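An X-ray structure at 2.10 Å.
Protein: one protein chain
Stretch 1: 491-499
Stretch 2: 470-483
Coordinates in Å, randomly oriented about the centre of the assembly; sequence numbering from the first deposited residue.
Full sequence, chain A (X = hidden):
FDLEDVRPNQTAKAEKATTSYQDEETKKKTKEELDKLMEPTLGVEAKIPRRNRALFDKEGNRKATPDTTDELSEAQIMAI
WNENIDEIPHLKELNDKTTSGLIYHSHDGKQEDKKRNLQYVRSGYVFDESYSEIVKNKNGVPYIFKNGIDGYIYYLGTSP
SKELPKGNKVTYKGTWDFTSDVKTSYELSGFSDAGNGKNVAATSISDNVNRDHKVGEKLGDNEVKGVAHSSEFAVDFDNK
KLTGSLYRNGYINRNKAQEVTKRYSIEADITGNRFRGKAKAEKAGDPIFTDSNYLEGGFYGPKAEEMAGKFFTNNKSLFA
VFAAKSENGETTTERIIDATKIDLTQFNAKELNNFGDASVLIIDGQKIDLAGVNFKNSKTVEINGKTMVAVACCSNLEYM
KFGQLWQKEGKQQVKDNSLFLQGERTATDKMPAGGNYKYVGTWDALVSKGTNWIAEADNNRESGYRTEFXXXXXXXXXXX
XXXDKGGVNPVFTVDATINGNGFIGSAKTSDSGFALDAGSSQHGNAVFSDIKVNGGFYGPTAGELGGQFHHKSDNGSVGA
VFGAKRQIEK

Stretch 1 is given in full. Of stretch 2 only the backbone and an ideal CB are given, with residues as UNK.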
ATOM      1  N   VAL A 491       1.201  33.222  17.013  1.00 86.64           N
ATOM      2  CA  VAL A 491       2.209  33.465  15.991  1.00 94.04           C
ATOM      3  C   VAL A 491       1.593  33.212  14.621  1.00 97.67           C
ATOM      4  O   VAL A 491       1.928  33.876  13.645  1.00 92.13           O
ATOM      5  CB  VAL A 491       3.441  32.560  16.199  1.00102.52           C
ATOM      6  CG1 VAL A 491       4.133  32.274  14.879  1.00102.12           C
ATOM      7  CG2 VAL A 491       4.407  33.204  17.186  1.00104.19           C
ATOM      8  N   PHE A 492       0.679  32.247  14.569  1.00102.29           N
ATOM      9  CA  PHE A 492      -0.081  31.945  13.360  1.00 97.34           C
ATOM     10  C   PHE A 492      -1.561  31.801  13.693  1.00 88.37           C
ATOM     11  O   PHE A 492      -1.916  31.189  14.698  1.00 94.86           O
ATOM     12  CB  PHE A 492       0.398  30.634  12.730  1.00102.20           C
ATOM     13  CG  PHE A 492       1.597  30.778  11.833  1.00103.89           C
ATOM     14  CD1 PHE A 492       2.846  30.348  12.247  1.00101.19           C
ATOM     15  CD2 PHE A 492       1.468  31.316  10.565  1.00 98.17           C
ATOM     16  CE1 PHE A 492       3.945  30.466  11.421  1.00 94.22           C
ATOM     17  CE2 PHE A 492       2.565  31.435   9.734  1.00 91.80           C
ATOM     18  CZ  PHE A 492       3.804  31.009  10.163  1.00 90.69           C
ATOM     19  N   THR A 493      -2.426  32.357  12.856  1.00 80.07           N
ATOM     20  CA  THR A 493      -3.844  32.023  12.929  1.00 82.82           C
ATOM     21  C   THR A 493      -4.268  31.325  11.646  1.00 90.18           C
ATOM     22  O   THR A 493      -3.581  31.406  10.627  1.00 94.25           O
ATOM     23  CB  THR A 493      -4.745  33.259  13.153  1.00 86.87           C
ATOM     24  OG1 THR A 493      -4.755  34.075  11.975  1.00 86.82           O
ATOM     25  CG2 THR A 493      -4.263  34.071  14.341  1.00 88.35           C
ATOM     26  N   VAL A 494      -5.401  30.637  11.700  1.00 87.36           N
ATOM     27  CA  VAL A 494      -5.933  29.968  10.523  1.00 70.77           C
ATOM     28  C   VAL A 494      -7.420  30.233  10.336  1.00 74.24           C
ATOM     29  O   VAL A 494      -8.203  30.167  11.283  1.00 66.57           O
ATOM     30  CB  VAL A 494      -5.728  28.447  10.585  1.00 68.92           C
ATOM     31  CG1 VAL A 494      -6.406  27.790   9.402  1.00 64.08           C
ATOM     32  CG2 VAL A 494      -4.248  28.106  10.609  1.00 68.79           C
ATOM     33  N   ASP A 495      -7.799  30.528   9.100  1.00 82.16           N
ATOM     34  CA  ASP A 495      -9.199  30.667   8.735  1.00 94.15           C
ATOM     35  C   ASP A 495      -9.478  29.674   7.621  1.00 79.59           C
ATOM     36  O   ASP A 495      -8.855  29.729   6.561  1.00 82.44           O
ATOM     37  CB  ASP A 495      -9.490  32.085   8.251  1.00116.38           C
ATOM     38  CG  ASP A 495      -8.717  33.130   9.029  1.00149.11           C
ATOM     39  OD1 ASP A 495      -9.320  33.784   9.907  1.00162.24           O
ATOM     40  OD2 ASP A 495      -7.506  33.292   8.767  1.00157.71           O
ATOM     41  N   ALA A 496     -10.410  28.762   7.857  1.00 67.69           N
ATOM     42  CA  ALA A 496     -10.662  27.702   6.891  1.00 68.64           C
ATOM     43  C   ALA A 496     -12.135  27.344   6.775  1.00 63.29           C
ATOM     44  O   ALA A 496     -12.960  27.747   7.591  1.00 63.60           O
ATOM     45  CB  ALA A 496      -9.835  26.462   7.231  1.00 62.08           C
ATOM     46  N   THR A 497     -12.452  26.572   5.747  1.00 72.19           N
ATOM     47  CA  THR A 497     -13.818  26.148   5.514  1.00 66.78           C
ATOM     48  C   THR A 497     -13.918  24.628   5.521  1.00 63.65           C
ATOM     49  O   THR A 497     -13.114  23.928   4.896  1.00 48.88           O
ATOM     50  CB  THR A 497     -14.351  26.699   4.184  1.00 71.01           C
ATOM     51  OG1 THR A 497     -14.359  28.133   4.230  1.00 78.01           O
ATOM     52  CG2 THR A 497     -15.761  26.195   3.932  1.00 63.67           C
ATOM     53  N   ILE A 498     -14.911  24.122   6.242  1.00 63.74           N
ATOM     54  CA  ILE A 498     -15.181  22.696   6.270  1.00 62.99           C
ATOM     55  C   ILE A 498     -15.890  22.257   4.999  1.00 64.83           C
ATOM     56  O   ILE A 498     -16.991  22.714   4.696  1.00 54.08           O
ATOM     57  CB  ILE A 498     -16.083  22.322   7.455  1.00 59.46           C
ATOM     58  CG1 ILE A 498     -15.454  22.770   8.775  1.00 63.15           C
ATOM     59  CG2 ILE A 498     -16.374  20.829   7.444  1.00 44.38           C
ATOM     60  CD1 ILE A 498     -16.283  22.426   9.988  1.00 59.65           C
ATOM     61  N   ASN A 499     -15.251  21.372   4.250  1.00 54.21           N
ATOM     62  CA  ASN A 499     -15.894  20.744   3.114  1.00 57.73           C
ATOM     63  C   ASN A 499     -15.665  19.244   3.202  1.00 57.09           C
ATOM     64  O   ASN A 499     -14.520  18.783   3.173  1.00 53.58           O
ATOM     65  CB  ASN A 499     -15.346  21.304   1.801  1.00 78.76           C
ATOM     66  CG  ASN A 499     -16.152  20.858   0.598  1.00 98.73           C
ATOM     67  OD1 ASN A 499     -17.382  20.811   0.641  1.00106.00           O
ATOM     68  ND2 ASN A 499     -15.461  20.528  -0.487  1.00100.37           N
ATOM     69  N   UNK A 470     -11.584  26.801  17.162  1.00 55.02           N
ATOM     70  CA  UNK A 470     -13.022  26.820  17.320  1.00 60.48           C
ATOM     71  C   UNK A 470     -13.580  26.206  16.052  1.00 61.21           C
ATOM     72  O   UNK A 470     -13.298  26.670  14.943  1.00 60.60           O
ATOM     73  CB  UNK A 470     -13.562  28.230  17.567  1.00 60.48           C
ATOM     74  N   UNK A 471     -14.340  25.135  16.220  1.00 56.29           N
ATOM     75  CA  UNK A 471     -14.938  24.449  15.088  1.00 50.86           C
ATOM     76  C   UNK A 471     -16.455  24.595  15.118  1.00 59.58           C
ATOM     77  O   UNK A 471     -17.109  24.183  16.080  1.00 60.45           O
ATOM     78  CB  UNK A 471     -14.542  22.971  15.086  1.00 50.86           C
ATOM     79  N   UNK A 472     -17.006  25.207  14.075  1.00 57.40           N
ATOM     80  CA  UNK A 472     -18.449  25.400  13.978  1.00 49.00           C
ATOM     81  C   UNK A 472     -19.016  24.543  12.859  1.00 53.08           C
ATOM     82  O   UNK A 472     -18.971  24.926  11.688  1.00 61.50           O
ATOM     83  CB  UNK A 472     -18.786  26.874  13.745  1.00 49.00           C
ATOM     84  N   UNK A 473     -19.546  23.382  13.223  1.00 54.75           N
ATOM     85  CA  UNK A 473     -20.088  22.456  12.240  1.00 55.06           C
ATOM     86  C   UNK A 473     -21.362  23.013  11.608  1.00 60.86           C
ATOM     87  O   UNK A 473     -21.710  22.658  10.481  1.00 64.56           O
ATOM     88  CB  UNK A 473     -20.367  21.098  12.887  1.00 55.06           C
ATOM     89  N   UNK A 474     -22.047  23.904  12.324  1.00 59.41           N
ATOM     90  CA  UNK A 474     -23.278  24.498  11.804  1.00 62.51           C
ATOM     91  C   UNK A 474     -23.047  25.362  10.566  1.00 68.88           C
ATOM     92  O   UNK A 474     -23.631  25.111   9.509  1.00 64.95           O
ATOM     93  CB  UNK A 474     -23.945  25.339  12.894  1.00 62.51           C
ATOM     94  N   UNK A 475     -22.200  26.376  10.685  1.00 64.25           N
ATOM     95  CA  UNK A 475     -21.889  27.199   9.520  1.00 81.25           C
ATOM     96  C   UNK A 475     -20.542  26.829   8.913  1.00 72.39           C
ATOM     97  O   UNK A 475     -19.875  27.661   8.294  1.00 60.56           O
ATOM     98  CB  UNK A 475     -21.898  28.681   9.902  1.00 81.25           C
ATOM     99  N   UNK A 476     -20.160  25.567   9.105  1.00 68.55           N
ATOM    100  CA  UNK A 476     -19.002  24.967   8.446  1.00 74.52           C
ATOM    101  C   UNK A 476     -17.749  25.837   8.480  1.00 67.24           C
ATOM    102  O   UNK A 476     -17.187  26.171   7.436  1.00 56.90           O
ATOM    103  CB  UNK A 476     -19.353  24.652   6.991  1.00 74.52           C
ATOM    104  N   UNK A 477     -17.309  26.193   9.681  1.00 64.99           N
ATOM    105  CA  UNK A 477     -16.118  27.022   9.823  1.00 71.17           C
ATOM    106  C   UNK A 477     -15.134  26.500  10.861  1.00 67.04           C
ATOM    107  O   UNK A 477     -15.517  26.003  11.921  1.00 60.38           O
ATOM    108  CB  UNK A 477     -16.528  28.450  10.189  1.00 71.17           C
ATOM    109  N   UNK A 478     -13.856  26.618  10.532  1.00 62.99           N
ATOM    110  CA  UNK A 478     -12.788  26.296  11.461  1.00 54.75           C
ATOM    111  C   UNK A 478     -11.935  27.543  11.649  1.00 65.67           C
ATOM    112  O   UNK A 478     -11.504  28.161  10.674  1.00 58.04           O
ATOM    113  CB  UNK A 478     -11.949  25.118  10.961  1.00 54.75           C
ATOM    114  N   UNK A 479     -11.716  27.929  12.901  1.00 64.24           N
ATOM    115  CA  UNK A 479     -10.821  29.040  13.202  1.00 60.29           C
ATOM    116  C   UNK A 479      -9.778  28.622  14.215  1.00 60.73           C
ATOM    117  O   UNK A 479     -10.096  28.019  15.240  1.00 60.04           O
ATOM    118  CB  UNK A 479     -11.608  30.246  13.720  1.00 60.29           C
ATOM    119  N   UNK A 480      -8.526  28.939  13.923  1.00 57.83           N
ATOM    120  CA  UNK A 480      -7.436  28.377  14.688  1.00 65.23           C
ATOM    121  C   UNK A 480      -6.437  29.401  15.162  1.00 62.04           C
ATOM    122  O   UNK A 480      -6.246  30.442  14.542  1.00 55.12           O
ATOM    123  CB  UNK A 480      -6.715  27.316  13.854  1.00 65.23           C
ATOM    124  N   UNK A 481      -5.796  29.088  16.278  1.00 75.35           N
ATOM    125  CA  UNK A 481      -4.733  29.912  16.817  1.00 68.55           C
ATOM    126  C   UNK A 481      -3.556  29.001  17.138  1.00 60.48           C
ATOM    127  O   UNK A 481      -3.729  27.967  17.773  1.00 64.37           O
ATOM    128  CB  UNK A 481      -5.196  30.686  18.053  1.00 68.55           C
ATOM    129  N   UNK A 482      -2.366  29.382  16.684  1.00 58.35           N
ATOM    130  CA  UNK A 482      -1.149  28.634  16.983  1.00 61.76           C
ATOM    131  C   UNK A 482      -0.104  29.501  17.686  1.00 62.43           C
ATOM    132  O   UNK A 482       0.316  30.534  17.155  1.00 78.84           O
ATOM    133  CB  UNK A 482      -0.562  28.053  15.695  1.00 61.76           C
ATOM    134  N   UNK A 483       0.328  29.074  18.872  1.00 52.41           N
ATOM    135  CA  UNK A 483       1.156  29.929  19.737  1.00 60.09           C
ATOM    136  C   UNK A 483       2.609  29.478  19.843  1.00 58.34           C
ATOM    137  O   UNK A 483       2.915  28.291  19.767  1.00 48.01           O
ATOM    138  CB  UNK A 483       0.549  29.978  21.140  1.00 60.09           C
TER

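Position 470 has no atom of stretch 1 within 5.5 Å of its ideal CB, so stretch 1 gives no ground for a choice; it is Asp470, whose OD2 is hydrogen-bonded elsewhere in the structure. At 471 the CB points sideways, 5.4 Å from Ile498 CD1, and a small or medium apolar group could meet that methyl. Val471 does so, with CG1 4.1 Å from Ile498 CD1.

Position 472 is also out of CB range, but its backbone pairs with 477, starting a turn in which a short polar residue could accept an amide. The residue is Asn472, and its OD1 accepts the amide of 475, at 3.0 Å from that N.

At 473 the CB points away, yet lies 5.2 Å from Ile498 CD1, so only a side chain that bends back can touch it. A long apolar or aromatic residue would fit; Phe473, with chi1 m, places CD1 4.0 Å from Ile498 CD1, the methyl lying oblique to the ring. Positions 474 and 475 have no atom of stretch 1 within 5.5 Å of their ideal CB, so stretch 1 sets no preference; they are Ser474 and Asp475, whose N makes the bond to Asn472.

Position 476 has phi/psi of 46/58, a left-handed conformation that favours glycine, asparagine or aspartate but admits others. Its O accepts a hydrogen bond from Ile498 N at 3.3 Å, and its CB runs sideways past Ile498. A long chain could lie along that residue: Lys476 does, its CD 3.9 Å from Ile498 CG2.

From 477 the strand runs antiparallel to stretch 1, and side chains alternate between two faces. Position 477 shares a face with Thr497 and has its CB 4.5 Å from Ala496 O. Threonine or a long polar chain would suit; Lys477 folds back, bringing CE to 3.0 Å from Ala496 O, while NZ, 3.5 Å from that same O, has too poor an angle for a hydrogen bond.

Position 478 pairs with Ala496, its N 3.3 Å from Ala496 O and its O 3.1 Å from Ala496 N, both hydrogen bonds. The CB sits 4.8 Å from Ile498 CG1, on the face of Ala496 and Val494, so a beta-branched or other apolar residue is expected. Val478 puts CG2 3.5 Å from Ile498 CG1.

Position 479 faces the side of Asp495, an acidic neighbour that would welcome a donor or a basic group. Asn479 is deposited, but its OD1 stands 4.2 Å from Asp495 OD1, and no side-chain hydrogen bond joins them.

At 480 the ideal CB would lie 3.6 Å from Val494 CB, a tight fit that suits glycine or alanine. Gly480 has no side chain to meet Val494 CB, and its backbone pairs with Val494, N to Val494 O at 2.9 Å and O to Val494 N at 3.0 Å.

Position 481, on the Thr493 side with its CB 5.1 Å from Thr493 CG2, accepts polar or extended chains; Lys481 extends with chi2 to chi4 all t.

Position 482 lies on the Phe492 and Val494 face, its N 2.7 Å from Phe492 O in a hydrogen bond. A branched apolar residue fits: Leu482 brings CD1 4.2 Å from Val494 CG2. At 483 the CB points away, leaving the choice open; it is Phe483.

Stretch 2, residues 470-483: DVNFSDKKVNGKLF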
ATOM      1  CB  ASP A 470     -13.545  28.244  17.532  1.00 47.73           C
ATOM      2  CG  ASP A 470     -13.037  28.863  18.820  1.00 79.89           C
ATOM      3  OD1 ASP A 470     -12.578  30.026  18.781  1.00 88.11           O
ATOM      4  OD2 ASP A 470     -13.086  28.182  19.868  1.00 89.86           O
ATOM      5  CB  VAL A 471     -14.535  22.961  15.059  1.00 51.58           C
ATOM      6  CG1 VAL A 471     -15.304  22.218  13.978  1.00 44.78           C
ATOM      7  CG2 VAL A 471     -13.033  22.830  14.828  1.00 47.09           C
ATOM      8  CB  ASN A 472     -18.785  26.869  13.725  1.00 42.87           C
ATOM      9  CG  ASN A 472     -20.251  27.187  13.963  1.00 74.23           C
ATOM     10  OD1 ASN A 472     -21.141  26.451  13.534  1.00 66.81           O
ATOM     11  ND2 ASN A 472     -20.509  28.302  14.644  1.00 76.59           N
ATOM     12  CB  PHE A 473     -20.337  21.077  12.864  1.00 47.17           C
ATOM     13  CG  PHE A 473     -19.076  20.340  13.243  1.00 47.94           C
ATOM     14  CD1 PHE A 473     -18.228  19.832  12.263  1.00 47.50           C
ATOM     15  CD2 PHE A 473     -18.744  20.139  14.580  1.00 61.65           C
ATOM     16  CE1 PHE A 473     -17.060  19.139  12.607  1.00 46.70           C
ATOM     17  CE2 PHE A 473     -17.578  19.447  14.938  1.00 51.90           C
ATOM     18  CZ  PHE A 473     -16.734  18.946  13.947  1.00 40.64           C
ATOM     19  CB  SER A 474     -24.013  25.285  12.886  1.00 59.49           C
ATOM     20  OG  SER A 474     -24.854  24.426  13.632  1.00 75.83           O
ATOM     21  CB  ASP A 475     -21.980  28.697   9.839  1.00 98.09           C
ATOM     22  CG  ASP A 475     -21.242  29.072  11.100  1.00107.87           C
ATOM     23  OD1 ASP A 475     -20.198  28.447  11.381  1.00101.92           O
ATOM     24  OD2 ASP A 475     -21.705  29.997  11.804  1.00101.44           O
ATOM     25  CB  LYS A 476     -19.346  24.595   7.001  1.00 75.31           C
ATOM     26  CG  LYS A 476     -20.446  23.558   6.882  1.00 83.52           C
ATOM     27  CD  LYS A 476     -20.048  22.267   7.579  1.00104.83           C
ATOM     28  CE  LYS A 476     -21.169  21.242   7.527  1.00118.65           C
ATOM     29  NZ  LYS A 476     -21.513  20.873   6.126  1.00122.63           N
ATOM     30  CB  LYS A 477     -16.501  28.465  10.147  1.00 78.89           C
ATOM     31  CG  LYS A 477     -17.119  29.215   8.978  1.00 84.01           C
ATOM     32  CD  LYS A 477     -16.239  30.379   8.534  1.00 92.19           C
ATOM     33  CE  LYS A 477     -14.985  29.908   7.816  1.00 91.17           C
ATOM     34  NZ  LYS A 477     -14.078  31.041   7.468  1.00 92.21           N
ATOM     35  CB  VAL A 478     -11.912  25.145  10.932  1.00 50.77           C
ATOM     36  CG1 VAL A 478     -10.776  24.845  11.904  1.00 46.42           C
ATOM     37  CG2 VAL A 478     -12.758  23.903  10.691  1.00 52.52           C
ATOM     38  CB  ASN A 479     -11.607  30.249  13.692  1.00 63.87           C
ATOM     39  CG  ASN A 479     -12.615  30.717  12.671  1.00 74.97           C
ATOM     40  OD1 ASN A 479     -12.285  31.489  11.771  1.00 82.21           O
ATOM     41  ND2 ASN A 479     -13.845  30.226  12.785  1.00 79.53           N
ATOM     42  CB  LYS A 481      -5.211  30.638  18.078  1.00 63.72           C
ATOM     43  CG  LYS A 481      -6.416  31.554  17.862  1.00 59.61           C
ATOM     44  CD  LYS A 481      -6.835  32.240  19.155  1.00 63.58           C
ATOM     45  CE  LYS A 481      -7.839  33.357  18.883  1.00 70.47           C
ATOM     46  NZ  LYS A 481      -8.195  34.128  20.110  1.00 76.02           N
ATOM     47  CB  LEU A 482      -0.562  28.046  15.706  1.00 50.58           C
ATOM     48  CG  LEU A 482      -1.267  26.802  15.172  1.00 62.49           C
ATOM     49  CD1 LEU A 482      -2.368  27.154  14.194  1.00 52.75           C
ATOM     50  CD2 LEU A 482      -0.247  25.934  14.505  1.00 47.69           C
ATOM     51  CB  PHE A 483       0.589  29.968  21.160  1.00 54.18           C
ATOM     52  CG  PHE A 483      -0.792  30.549  21.260  1.00 73.99           C
ATOM     53  CD1 PHE A 483      -1.890  29.849  20.780  1.00 74.45           C
ATOM     54  CD2 PHE A 483      -0.996  31.777  21.873  1.00 68.19           C
ATOM     55  CE1 PHE A 483      -3.166  30.376  20.882  1.00 71.82           C
ATOM     56  CE2 PHE A 483      -2.273  32.311  21.983  1.00 64.29           C
ATOM     57  CZ  PHE A 483      -3.359  31.608  21.486  1.00 76.80           C
TER
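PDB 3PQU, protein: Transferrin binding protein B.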